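Local coordinates for protein putative alpha-L-fucosidase (PDB 3GZA) that probably hydrolyses alpha-L-fucosides, releasing L-fucose, as a bacterial member of glycoside hydrolase family 29, at residues 15-20 with 310-315; 215-220 with 267-272; 345-350 with 438-443; 363-368 with 417-422. All coordinates share one frame; numbering follows the deposited sequence.

Interaction 1: residues 15-20 with 310-315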
loop_
_atom_site.group_PDB
_atom_site.type_symbol
_atom_site.label_atom_id
_atom_site.label_comp_id
_atom_site.label_asym_id
_atom_site.label_seq_id
_atom_site.Cartn_x
_atom_site.Cartn_y
_atom_site.Cartn_z
ATOM N N LEU A 15 16.481 -28.257 -19.642
ATOM C CA LEU A 15 16.148 -28.858 -20.946
ATOM C C LEU A 15 14.872 -28.225 -21.525
ATOM O O LEU A 15 14.808 -27.942 -22.732
ATOM C CB LEU A 15 16.046 -30.376 -20.843
ATOM C CG LEU A 15 17.359 -31.092 -20.482
ATOM C CD1 LEU A 15 17.094 -32.600 -20.408
ATOM C CD2 LEU A 15 18.453 -30.841 -21.506
ATOM N N LYS A 16 13.893 -27.918 -20.670
ATOM C CA LYS A 16 12.622 -27.326 -21.137
ATOM C C LYS A 16 12.800 -25.924 -21.670
ATOM O O LYS A 16 11.952 -25.441 -22.368
ATOM C CB LYS A 16 11.539 -27.351 -20.050
ATOM C CG LYS A 16 11.900 -26.653 -18.756
ATOM C CD LYS A 16 10.734 -26.575 -17.785
ATOM C CE LYS A 16 11.143 -25.880 -16.514
ATOM N NZ LYS A 16 12.124 -26.707 -15.773
ATOM N N TRP A 17 13.904 -25.257 -21.298
ATOM C CA TRP A 17 14.236 -23.935 -21.825
ATOM C C TRP A 17 14.558 -24.084 -23.313
ATOM O O TRP A 17 13.966 -23.406 -24.187
ATOM C CB TRP A 17 15.441 -23.331 -21.061
ATOM C CG TRP A 17 15.927 -22.135 -21.741
ATOM C CD1 TRP A 17 17.067 -22.032 -22.492
ATOM C CD2 TRP A 17 15.268 -20.863 -21.836
ATOM N NE1 TRP A 17 17.137 -20.782 -23.056
ATOM C CE2 TRP A 17 16.073 -20.040 -22.649
ATOM C CE3 TRP A 17 14.081 -20.333 -21.305
ATOM C CZ2 TRP A 17 15.721 -18.745 -22.943
ATOM C CZ3 TRP A 17 13.723 -19.066 -21.639
ATOM C CH2 TRP A 17 14.550 -18.282 -22.433
ATOM N N HIS A 18 15.513 -24.942 -23.614
ATOM C CA HIS A 18 15.910 -25.158 -25.012
ATOM C C HIS A 18 14.765 -25.715 -25.839
ATOM O O HIS A 18 14.551 -25.290 -26.965
ATOM C CB HIS A 18 17.055 -26.143 -25.100
ATOM C CG HIS A 18 18.324 -25.666 -24.472
ATOM N ND1 HIS A 18 19.163 -24.769 -25.091
ATOM C CD2 HIS A 18 18.867 -25.928 -23.261
ATOM C CE1 HIS A 18 20.194 -24.524 -24.296
ATOM N NE2 HIS A 18 20.044 -25.226 -23.183
ATOM N N GLU A 19 14.080 -26.724 -25.308
ATOM C CA GLU A 19 13.011 -27.399 -26.070
ATOM C C GLU A 19 11.803 -26.539 -26.391
ATOM O O GLU A 19 11.135 -26.783 -27.386
ATOM C CB GLU A 19 12.541 -28.631 -25.322
ATOM C CG GLU A 19 13.621 -29.652 -25.161
ATOM C CD GLU A 19 13.325 -30.688 -24.031
ATOM O OE1 GLU A 19 12.624 -30.370 -23.008
ATOM O OE2 GLU A 19 13.876 -31.796 -24.138
ATOM N N ALA A 20 11.489 -25.579 -25.533
ATOM C CA ALA A 20 10.329 -24.724 -25.791
ATOM C C ALA A 20 10.479 -23.939 -27.056
ATOM O O ALA A 20 9.495 -23.787 -27.789
ATOM C CB ALA A 20 10.081 -23.777 -24.602
ATOM N N ASN A 310 20.128 -20.850 -31.822
ATOM C CA ASN A 310 20.297 -21.472 -30.511
ATOM C C ASN A 310 19.880 -20.581 -29.359
ATOM O O ASN A 310 20.498 -20.574 -28.309
ATOM C CB ASN A 310 21.786 -21.857 -30.313
ATOM C CG ASN A 310 22.003 -22.825 -29.168
ATOM O OD1 ASN A 310 21.106 -23.622 -28.809
ATOM N ND2 ASN A 310 23.248 -22.824 -28.628
ATOM N N ALA A 311 18.820 -19.794 -29.555
ATOM C CA ALA A 311 18.241 -18.995 -28.510
ATOM C C ALA A 311 16.710 -19.222 -28.481
ATOM O O ALA A 311 16.080 -19.315 -29.507
ATOM C CB ALA A 311 18.558 -17.475 -28.743
ATOM N N THR A 312 16.128 -19.315 -27.298
ATOM C CA THR A 312 14.702 -19.344 -27.129
ATOM C C THR A 312 14.196 -17.908 -27.182
ATOM O O THR A 312 14.732 -17.005 -26.530
ATOM C CB THR A 312 14.302 -20.100 -25.877
ATOM O OG1 THR A 312 14.518 -21.507 -26.148
ATOM C CG2 THR A 312 12.815 -19.834 -25.491
ATOM N N LEU A 313 13.135 -17.698 -27.950
ATOM C CA LEU A 313 12.581 -16.387 -28.245
ATOM C C LEU A 313 11.349 -16.120 -27.401
ATOM O O LEU A 313 10.416 -16.953 -27.356
ATOM C CB LEU A 313 12.200 -16.350 -29.716
ATOM C CG LEU A 313 11.420 -15.147 -30.256
ATOM C CD1 LEU A 313 12.269 -13.841 -30.144
ATOM C CD2 LEU A 313 10.924 -15.346 -31.725
ATOM N N ILE A 314 11.308 -14.939 -26.778
ATOM C CA ILE A 314 10.181 -14.510 -26.000
ATOM C C ILE A 314 9.496 -13.307 -26.662
ATOM O O ILE A 314 10.131 -12.289 -26.864
ATOM C CB ILE A 314 10.541 -14.166 -24.532
ATOM C CG1 ILE A 314 11.215 -15.399 -23.886
ATOM C CG2 ILE A 314 9.264 -13.718 -23.764
ATOM C CD1 ILE A 314 11.624 -15.184 -22.370
ATOM N N LEU A 315 8.224 -13.454 -26.993
ATOM C CA LEU A 315 7.468 -12.371 -27.548
ATOM C C LEU A 315 6.699 -11.593 -26.486
ATOM O O LEU A 315 5.993 -12.204 -25.670
ATOM C CB LEU A 315 6.459 -12.923 -28.576
ATOM C CG LEU A 315 6.981 -13.670 -29.812
ATOM C CD1 LEU A 315 5.809 -14.298 -30.579
ATOM C CD2 LEU A 315 7.805 -12.739 -30.712
HETATM O O HOH W 1 18.789 -21.011 -25.453
HETATM O O HOH W 2 18.779 -23.146 -27.364
HETATM O O HOH W 3 15.947 -23.053 -27.962
#

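Interaction 2: residues 215-220 with 267-272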
loop_
_atom_site.group_PDB
_atom_site.type_symbol
_atom_site.label_atom_id
_atom_site.label_comp_id
_atom_site.label_asym_id
_atom_site.label_seq_id
_atom_site.Cartn_x
_atom_site.Cartn_y
_atom_site.Cartn_z
ATOM N N ALA A 215 21.844 -17.116 -12.849
ATOM C CA ALA A 215 20.915 -16.912 -13.956
ATOM C C ALA A 215 20.832 -18.256 -14.684
ATOM O O ALA A 215 21.857 -18.822 -15.062
ATOM C CB ALA A 215 21.397 -15.873 -14.916
ATOM N N ASP A 216 19.606 -18.761 -14.812
ATOM C CA ASP A 216 19.404 -20.017 -15.540
ATOM C C ASP A 216 19.337 -19.864 -17.056
ATOM O O ASP A 216 19.362 -20.865 -17.789
ATOM C CB ASP A 216 18.215 -20.767 -14.996
ATOM C CG ASP A 216 18.456 -21.353 -13.628
ATOM O OD1 ASP A 216 19.603 -21.407 -13.121
ATOM O OD2 ASP A 216 17.446 -21.864 -13.060
ATOM N N PHE A 217 19.313 -18.625 -17.517
ATOM C CA PHE A 217 19.481 -18.272 -18.911
ATOM C C PHE A 217 19.914 -16.818 -18.904
ATOM O O PHE A 217 19.903 -16.193 -17.828
ATOM C CB PHE A 217 18.238 -18.573 -19.759
ATOM C CG PHE A 217 16.998 -17.891 -19.312
ATOM C CD1 PHE A 217 16.774 -16.612 -19.670
ATOM C CD2 PHE A 217 16.039 -18.568 -18.550
ATOM C CE1 PHE A 217 15.672 -15.980 -19.290
ATOM C CE2 PHE A 217 14.920 -17.953 -18.172
ATOM C CZ PHE A 217 14.710 -16.668 -18.562
ATOM N N ARG A 218 20.331 -16.282 -20.047
ATOM C CA ARG A 218 20.826 -14.906 -20.113
ATOM C C ARG A 218 20.058 -14.143 -21.161
ATOM O O ARG A 218 19.737 -14.701 -22.194
ATOM C CB ARG A 218 22.320 -14.823 -20.479
ATOM C CG ARG A 218 22.665 -15.386 -21.874
ATOM C CD ARG A 218 24.146 -15.422 -22.102
ATOM N NE ARG A 218 24.397 -15.514 -23.544
ATOM C CZ ARG A 218 24.613 -16.636 -24.230
ATOM N NH1 ARG A 218 24.750 -17.819 -23.611
ATOM N NH2 ARG A 218 24.770 -16.558 -25.542
ATOM N N TRP A 219 19.852 -12.864 -20.906
ATOM C CA TRP A 219 19.308 -11.953 -21.931
ATOM C C TRP A 219 20.370 -11.807 -22.997
ATOM O O TRP A 219 21.517 -11.473 -22.706
ATOM C CB TRP A 219 19.005 -10.598 -21.284
ATOM C CG TRP A 219 18.509 -9.556 -22.247
ATOM C CD1 TRP A 219 17.396 -9.606 -22.966
ATOM C CD2 TRP A 219 19.139 -8.311 -22.537
ATOM N NE1 TRP A 219 17.255 -8.469 -23.709
ATOM C CE2 TRP A 219 18.308 -7.646 -23.458
ATOM C CE3 TRP A 219 20.296 -7.690 -22.091
ATOM C CZ2 TRP A 219 18.601 -6.411 -23.952
ATOM C CZ3 TRP A 219 20.612 -6.464 -22.603
ATOM C CH2 TRP A 219 19.761 -5.832 -23.525
ATOM N N GLY A 220 19.979 -12.037 -24.248
ATOM C CA GLY A 220 20.887 -12.017 -25.390
ATOM C C GLY A 220 21.384 -10.681 -25.897
ATOM O O GLY A 220 21.830 -10.604 -27.047
ATOM N N PRO A 267 22.141 -20.395 -21.027
ATOM C CA PRO A 267 21.777 -20.263 -22.425
ATOM C C PRO A 267 21.078 -18.988 -22.811
ATOM O O PRO A 267 20.524 -18.266 -21.983
ATOM C CB PRO A 267 20.922 -21.505 -22.692
ATOM C CG PRO A 267 20.415 -21.885 -21.326
ATOM C CD PRO A 267 21.399 -21.486 -20.369
ATOM N N ALA A 268 21.142 -18.721 -24.114
ATOM C CA ALA A 268 20.624 -17.483 -24.669
ATOM C C ALA A 268 19.113 -17.326 -24.779
ATOM O O ALA A 268 18.379 -18.198 -25.218
ATOM C CB ALA A 268 21.257 -17.233 -26.053
HETATM N N MSE A 269 18.671 -16.164 -24.377
HETATM C CA MSE A 269 17.292 -15.733 -24.504
HETATM C C MSE A 269 17.258 -14.538 -25.458
HETATM O O MSE A 269 18.096 -13.659 -25.396
HETATM C CB MSE A 269 16.752 -15.282 -23.160
HETATM C CG MSE A 269 15.381 -14.885 -23.182
HETATM SE SE MSE A 269 15.081 -12.944 -23.278
HETATM C CE MSE A 269 15.300 -12.588 -21.408
ATOM N N ALA A 270 16.317 -14.554 -26.404
ATOM C CA ALA A 270 16.041 -13.413 -27.291
ATOM C C ALA A 270 14.662 -12.919 -26.931
ATOM O O ALA A 270 13.803 -13.701 -26.496
ATOM C CB ALA A 270 16.079 -13.836 -28.769
ATOM N N ASP A 271 14.425 -11.606 -27.036
ATOM C CA ASP A 271 13.100 -11.099 -26.750
ATOM C C ASP A 271 12.794 -9.852 -27.565
ATOM O O ASP A 271 13.720 -9.164 -28.006
ATOM C CB ASP A 271 12.820 -10.885 -25.242
ATOM C CG ASP A 271 13.641 -9.793 -24.567
ATOM O OD1 ASP A 271 14.595 -9.216 -25.105
ATOM O OD2 ASP A 271 13.305 -9.523 -23.367
ATOM N N THR A 272 11.499 -9.619 -27.747
ATOM C CA THR A 272 11.051 -8.433 -28.455
ATOM C C THR A 272 9.574 -8.229 -28.202
ATOM O O THR A 272 8.831 -9.162 -28.077
ATOM C CB THR A 272 11.253 -8.551 -29.984
ATOM O OG1 THR A 272 10.785 -7.357 -30.657
ATOM C CG2 THR A 272 10.532 -9.782 -30.599
#

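Interaction 3: residues 345-350 with 438-443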
loop_
_atom_site.group_PDB
_atom_site.type_symbol
_atom_site.label_atom_id
_atom_site.label_comp_id
_atom_site.label_asym_id
_atom_site.label_seq_id
_atom_site.Cartn_x
_atom_site.Cartn_y
_atom_site.Cartn_z
ATOM N N SER A 345 7.786 -27.646 -40.950
ATOM C CA SER A 345 7.210 -28.827 -40.312
ATOM C C SER A 345 7.434 -30.114 -41.076
ATOM O O SER A 345 7.537 -31.188 -40.463
ATOM C CB SER A 345 5.722 -28.653 -40.032
ATOM O OG SER A 345 4.989 -28.659 -41.231
ATOM N N SER A 346 7.583 -30.010 -42.392
ATOM C CA SER A 346 7.730 -31.184 -43.230
ATOM C C SER A 346 8.951 -31.085 -44.137
ATOM O O SER A 346 8.893 -30.504 -45.192
ATOM C CB SER A 346 6.446 -31.382 -44.028
ATOM O OG SER A 346 5.345 -31.526 -43.128
ATOM N N PRO A 347 10.079 -31.676 -43.712
ATOM C CA PRO A 347 11.282 -31.612 -44.549
ATOM C C PRO A 347 11.278 -32.501 -45.768
ATOM O O PRO A 347 10.473 -33.425 -45.871
ATOM C CB PRO A 347 12.374 -32.138 -43.627
ATOM C CG PRO A 347 11.692 -33.028 -42.712
ATOM C CD PRO A 347 10.354 -32.392 -42.453
ATOM N N ILE A 348 12.175 -32.196 -46.706
ATOM C CA ILE A 348 12.344 -33.021 -47.889
ATOM C C ILE A 348 12.860 -34.366 -47.407
ATOM O O ILE A 348 12.460 -35.423 -47.915
ATOM C CB ILE A 348 13.374 -32.429 -48.864
ATOM C CG1 ILE A 348 12.882 -31.105 -49.450
ATOM C CG2 ILE A 348 13.710 -33.415 -49.992
ATOM C CD1 ILE A 348 13.992 -30.297 -50.124
ATOM N N ALA A 349 13.802 -34.322 -46.486
ATOM C CA ALA A 349 14.400 -35.508 -45.905
ATOM C C ALA A 349 15.014 -35.122 -44.578
ATOM O O ALA A 349 15.263 -33.946 -44.334
ATOM C CB ALA A 349 15.493 -36.112 -46.823
ATOM N N ARG A 350 15.238 -36.122 -43.735
ATOM C CA ARG A 350 15.840 -35.938 -42.423
ATOM C C ARG A 350 16.702 -37.148 -42.075
ATOM O O ARG A 350 16.470 -38.256 -42.559
ATOM C CB ARG A 350 14.751 -35.748 -41.375
ATOM C CG ARG A 350 15.252 -35.709 -39.948
ATOM C CD ARG A 350 14.250 -35.131 -38.965
ATOM N NE ARG A 350 14.618 -35.447 -37.572
ATOM C CZ ARG A 350 14.181 -34.806 -36.487
ATOM N NH1 ARG A 350 13.383 -33.748 -36.575
ATOM N NH2 ARG A 350 14.575 -35.204 -35.283
ATOM N N SER A 438 18.144 -31.916 -41.459
ATOM C CA SER A 438 16.996 -31.911 -42.381
ATOM C C SER A 438 17.118 -30.867 -43.471
ATOM O O SER A 438 17.688 -29.822 -43.253
ATOM C CB SER A 438 15.707 -31.613 -41.624
ATOM O OG SER A 438 15.401 -32.603 -40.667
ATOM N N ALA A 439 16.533 -31.150 -44.624
ATOM C CA ALA A 439 16.557 -30.241 -45.779
ATOM C C ALA A 439 15.158 -29.778 -46.123
ATOM O O ALA A 439 14.198 -30.552 -45.991
ATOM C CB ALA A 439 17.181 -30.924 -46.989
ATOM N N TYR A 440 15.066 -28.531 -46.589
ATOM C CA TYR A 440 13.814 -27.909 -46.979
ATOM C C TYR A 440 13.934 -27.087 -48.234
ATOM O O TYR A 440 14.997 -26.599 -48.570
ATOM C CB TYR A 440 13.313 -26.937 -45.890
ATOM C CG TYR A 440 13.212 -27.569 -44.538
ATOM C CD1 TYR A 440 14.301 -27.643 -43.726
ATOM C CD2 TYR A 440 12.008 -28.095 -44.081
ATOM C CE1 TYR A 440 14.206 -28.257 -42.500
ATOM C CE2 TYR A 440 11.902 -28.682 -42.880
ATOM C CZ TYR A 440 13.011 -28.785 -42.092
ATOM O OH TYR A 440 12.939 -29.395 -40.866
ATOM N N SER A 441 12.802 -26.935 -48.918
ATOM C CA SER A 441 12.708 -26.033 -50.056
ATOM C C SER A 441 11.612 -25.043 -49.689
ATOM O O SER A 441 10.457 -25.426 -49.540
ATOM C CB SER A 441 12.372 -26.758 -51.349
ATOM O OG SER A 441 12.501 -25.840 -52.398
ATOM N N VAL A 442 11.970 -23.781 -49.543
ATOM C CA VAL A 442 11.020 -22.759 -49.142
ATOM C C VAL A 442 11.042 -21.598 -50.114
ATOM O O VAL A 442 12.082 -21.023 -50.376
ATOM C CB VAL A 442 11.329 -22.249 -47.709
ATOM C CG1 VAL A 442 10.384 -21.096 -47.290
ATOM C CG2 VAL A 442 11.256 -23.406 -46.718
ATOM N N LYS A 443 9.873 -21.264 -50.654
ATOM C CA LYS A 443 9.731 -20.134 -51.570
ATOM C C LYS A 443 9.214 -18.975 -50.729
ATOM O O LYS A 443 8.255 -19.110 -49.932
ATOM C CB LYS A 443 8.758 -20.462 -52.698
ATOM O OXT LYS A 443 9.808 -17.888 -50.794
#

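Interaction 4: residues 363-368 with 417-422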
loop_
_atom_site.group_PDB
_atom_site.type_symbol
_atom_site.label_atom_id
_atom_site.label_comp_id
_atom_site.label_asym_id
_atom_site.label_seq_id
_atom_site.Cartn_x
_atom_site.Cartn_y
_atom_site.Cartn_z
ATOM N N GLY A 363 16.280 -38.365 -52.572
ATOM C CA GLY A 363 15.318 -39.218 -53.277
ATOM C C GLY A 363 15.261 -38.936 -54.769
ATOM O O GLY A 363 15.084 -39.855 -55.585
ATOM N N LYS A 364 15.364 -37.664 -55.134
ATOM C CA LYS A 364 15.412 -37.259 -56.522
ATOM C C LYS A 364 16.032 -35.882 -56.547
ATOM O O LYS A 364 15.993 -35.158 -55.534
ATOM C CB LYS A 364 14.007 -37.200 -57.135
ATOM C CG LYS A 364 13.178 -35.998 -56.684
ATOM C CD LYS A 364 11.684 -36.194 -56.964
ATOM C CE LYS A 364 10.921 -34.876 -56.848
ATOM N NZ LYS A 364 11.151 -34.056 -58.092
ATOM N N GLU A 365 16.608 -35.529 -57.694
ATOM C CA GLU A 365 17.172 -34.207 -57.863
ATOM C C GLU A 365 16.057 -33.202 -57.684
ATOM O O GLU A 365 15.006 -33.324 -58.308
ATOM C CB GLU A 365 17.788 -34.024 -59.240
ATOM C CG GLU A 365 18.455 -32.675 -59.404
ATOM C CD GLU A 365 18.939 -32.445 -60.798
ATOM O OE1 GLU A 365 18.091 -32.410 -61.715
ATOM O OE2 GLU A 365 20.166 -32.290 -60.975
ATOM N N GLN A 366 16.278 -32.232 -56.796
ATOM C CA GLN A 366 15.295 -31.201 -56.547
ATOM C C GLN A 366 15.913 -29.998 -55.865
ATOM O O GLN A 366 17.058 -30.034 -55.410
ATOM C CB GLN A 366 14.178 -31.762 -55.684
ATOM C CG GLN A 366 14.642 -32.165 -54.290
ATOM C CD GLN A 366 13.580 -32.910 -53.551
ATOM O OE1 GLN A 366 12.651 -32.307 -53.031
ATOM N NE2 GLN A 366 13.738 -34.232 -53.451
ATOM N N SER A 367 15.118 -28.947 -55.769
ATOM C CA SER A 367 15.550 -27.695 -55.176
ATOM C C SER A 367 15.687 -27.794 -53.650
ATOM O O SER A 367 14.887 -28.460 -52.973
ATOM C CB SER A 367 14.557 -26.585 -55.536
ATOM O OG SER A 367 15.101 -25.310 -55.245
ATOM N N VAL A 368 16.699 -27.122 -53.112
ATOM C CA VAL A 368 16.921 -27.071 -51.661
ATOM C C VAL A 368 17.489 -25.697 -51.333
ATOM O O VAL A 368 18.360 -25.224 -52.048
ATOM C CB VAL A 368 17.933 -28.137 -51.176
ATOM C CG1 VAL A 368 18.031 -28.122 -49.646
ATOM C CG2 VAL A 368 17.545 -29.510 -51.651
ATOM N N GLU A 417 19.816 -27.165 -57.096
ATOM C CA GLU A 417 19.159 -28.385 -57.522
ATOM C C GLU A 417 20.117 -29.474 -57.107
ATOM O O GLU A 417 21.197 -29.619 -57.706
ATOM C CB GLU A 417 18.935 -28.394 -59.037
ATOM C CG GLU A 417 17.959 -27.344 -59.493
ATOM C CD GLU A 417 16.572 -27.564 -58.922
ATOM O OE1 GLU A 417 16.041 -28.696 -59.026
ATOM O OE2 GLU A 417 16.014 -26.598 -58.370
ATOM N N ALA A 418 19.706 -30.255 -56.117
ATOM C CA ALA A 418 20.588 -31.217 -55.492
ATOM C C ALA A 418 20.007 -32.611 -55.391
ATOM O O ALA A 418 18.806 -32.783 -55.354
ATOM C CB ALA A 418 20.935 -30.691 -54.044
ATOM N N THR A 419 20.878 -33.603 -55.315
ATOM C CA THR A 419 20.438 -34.974 -55.080
ATOM C C THR A 419 20.745 -35.406 -53.637
ATOM O O THR A 419 20.254 -36.426 -53.169
ATOM C CB THR A 419 21.067 -35.937 -56.064
ATOM O OG1 THR A 419 22.493 -35.827 -56.019
ATOM C CG2 THR A 419 20.584 -35.626 -57.495
ATOM N N ALA A 420 21.542 -34.618 -52.917
ATOM C CA ALA A 420 21.910 -34.973 -51.580
ATOM C C ALA A 420 22.550 -33.788 -50.902
ATOM O O ALA A 420 23.016 -32.878 -51.566
ATOM C CB ALA A 420 22.874 -36.169 -51.617
ATOM N N LEU A 421 22.487 -33.767 -49.576
ATOM C CA LEU A 421 23.193 -32.774 -48.762
ATOM C C LEU A 421 24.131 -33.522 -47.847
ATOM O O LEU A 421 23.879 -34.678 -47.490
ATOM C CB LEU A 421 22.255 -31.950 -47.894
ATOM C CG LEU A 421 21.331 -30.952 -48.571
ATOM C CD1 LEU A 421 20.686 -30.129 -47.485
ATOM C CD2 LEU A 421 22.069 -30.058 -49.545
ATOM N N ARG A 422 25.205 -32.870 -47.432
ATOM C CA ARG A 422 26.130 -33.524 -46.529
ATOM C C ARG A 422 26.607 -32.550 -45.483
ATOM O O ARG A 422 27.078 -31.468 -45.807
ATOM C CB ARG A 422 27.329 -34.109 -47.260
ATOM C CG ARG A 422 28.271 -34.924 -46.358
ATOM C CD ARG A 422 29.246 -35.704 -47.181
ATOM N NE ARG A 422 30.080 -34.833 -48.007
ATOM C CZ ARG A 422 30.875 -35.266 -48.991
ATOM N NH1 ARG A 422 30.929 -36.557 -49.311
ATOM N NH2 ARG A 422 31.601 -34.407 -49.695
HETATM O O HOH W 4 21.933 -32.381 -58.923
HETATM O O HOH W 5 16.193 -30.330 -60.965
#

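Interaction 1: residues 15-20 with 310-315
The short helix 15-20, which leads into barrel strand 22-26, lays the indole of Trp17 against Thr312 of strand 312-317. Thr312 presents CB over one face of the six-membered ring, 3.8 Å from the centroid of the Trp17 ring, in a CH-pi contact. The methine sits offset toward the rim, so that the closest ring atom is CZ2 of Trp17, 3.5 Å from Thr312 CB, while the methyl CG2 lies nearer CH2. Ile314 adds CD1 at the ring edge, 4.3 Å from Trp17 CH2. Besides this apolar overlap, Thr312 OG1 donates to the carbonyl O of Trp17 at 2.8 Å, approaching 35° out of the carbonyl plane. With OG1 anti to the carbonyl carbon and CG2 anti to the backbone N (chi1 -73°), the hydroxyl faces the helix backbone. It also accepts from a water that donates to His18 O, so OG1 serves as donor and acceptor at once.

This is the closing seam of the TIM barrel: strand 312-317 pairs in parallel with strand 22-26, and the axis of helix 15-20 runs at 73° to that of strand 312-315. Phe217 stacks on Trp17, and Phe75 packs beside it.

Two further waters span the contact. One accepts from Trp17 NE1 at 2.9 Å and reaches Asn310 O only weakly. The other lies in the imidazole plane of His18, 2.8 Å from ND1, and donates to Asn310 OD1. His18 NE2 is hydrogen-bonded to Trp265 NE1, and Asn310 ND2 to Glu381 OE2 and Cys231 O.

Interaction 2: residues 215-220 with 267-272
Phe217, Arg218 and Trp219 line up beside Pro267, Ala268 and selenomethionine Met269 as strand 218-219 joins strand 264-273 in the parallel wall of the TIM barrel. Arg218 N donates to Pro267 O, Met269 N to Arg218 O, and Gly220 N to Met269 O at 2.7 Å; a beta carbon at Gly220 would run into Met269 O. The main bump is Met269. Its chain starts anti to the backbone N and then bends, chi2 -99° and chi3 -82°, which tucks CE into the notch between two aromatic rings, 4.0 Å from both Phe217 CE1 and Trp219 CD1. SE lies at the edge of the Trp219 ring, a Met-aromatic contact, and Met269 CB touches Phe217 CD1 at 3.7 Å. On the other face of the sheet, the methyl of Ala268 sits against one face of the Arg218 guanidinium, CB being 3.6 Å from NH2; NH1 of that group donates to the carbonyls of Val266 and Trp232, NE to that of Leu255. Pro267 sets CD against the loop before strand 218-219, 3.3 Å from Asp216 O. The Trp219 side chain approaches a bound HEPES molecule, and its NE1 donates in the ring plane to Asp271 OD1 at 3.1 Å, meeting the syn side 31° out of the carboxylate plane.

Interaction 3: residues 345-350 with 438-443
Pro347 and Ile348 meet Ala439 and Tyr440 in an antiparallel edge contact, formed where the chain leaves helix 327-344 and enters the outer strand 349-353 beside the last strand of the C-terminal domain. Two backbone bonds hold the pair together: Ile348 N donates to Ala439 O at 2.7 Å, and Ala439 N donates to Ala349 O at 3.1 Å. Ile348 has helical backbone angles (phi -65°, psi -43°), a kink between extended residues, Pro347 and Ala349, and it is the N-H of this residue that meets Ala439 O. Beyond the kink, Arg350 and Ser438 form a non-hydrogen-bonded pair with CA atoms 4.2 Å apart, and Ser438 CA makes a C-H contact to Ala349 O at 3.3 Å.

The side chains fall on two sides. Tyr440 and Pro347 lie side by side, pointing the same way; the phenol ring turns obliquely to the proline, with CE2 3.4 Å from Pro347 CA and 3.6 Å from Pro347 CB. CG of Tyr440 is anti to its carbonyl carbon (chi1 -54°), which starts the ring off toward the proline. Ile348 points toward the neighbouring strand and brings CD1 against its backbone, 3.7 Å from Tyr440 C and close to Ser441 N. Ala349 and Ala439 both touch Leu360 of the other sheet, while Ile348 and Ala439 touch Leu362 there. In one of its two conformers Ser438 OG is hydrogen-bonded to Asn436 OD1. Two facing four-stranded antiparallel sheets, with 349-353 and 434-440 as neighbours in one of them, are the beta-sandwich architecture of F5/8 type C, galactose-binding-like domains.

Interaction 4: residues 363-368 with 417-422
Gln366 and Ala418 form a hydrogen-bonded antiparallel pair in which each backbone amide serves the other residue's carbonyl: Gln366 N donates to Ala418 O at 3.0 Å, and Ala418 N to Gln366 O at 2.7 Å. Both carbonyls also receive a C-H contact, Ala418 O from Glu365 CA at 3.3 Å and Gln366 O from Glu417 CA at 3.4 Å. The Gln366 side chain turns back on the preceding corner of the chain, NE2 donating in its amide plane to Lys364 O at 3.2 Å. On the exposed side, the Glu365 and Glu417 carboxylates approach to 5.0 Å between their OE1 atoms. One water donates to both OE1 atoms, which probably eases the repulsion of like charges; a second donates to Glu365 OE2 and to Glu417 O. Nearby, Glu365 CB lies 3.7 Å from Thr419 CG2. In one of its two conformers, Val368 meets Leu421 tip to tip, CG1 to CD1, 4.0 Å. The chain turns its corner at Thr419: strand 409-418 is the outer neighbour of 366-375 in one sheet of the sandwich, whereas strand 420-428 runs in the other, between 357-362 and 383-392.

How the interactions relate
From the N terminus, helix 15-20 opens the longest loop, which interaction 1 closes 290 residues later at the last strand of the barrel. Interaction 2, closing a shorter loop from 220 to 267, is nested inside it, and the two meet directly, since strands 264-273 and 312-317 are sheet neighbours bridged by probable hydrogen bonds from Ile314 N to Ala270 O and from Ala270 N to Thr312 O. Helix 327-344 then leads to the beta-sandwich, where interaction 3 joins its first strand to its last and encloses interaction 4, which closes the loop from 368 to 417. These two also touch, through Ile348 and Gln366. The barrel pair and the sandwich pair follow in series without contact.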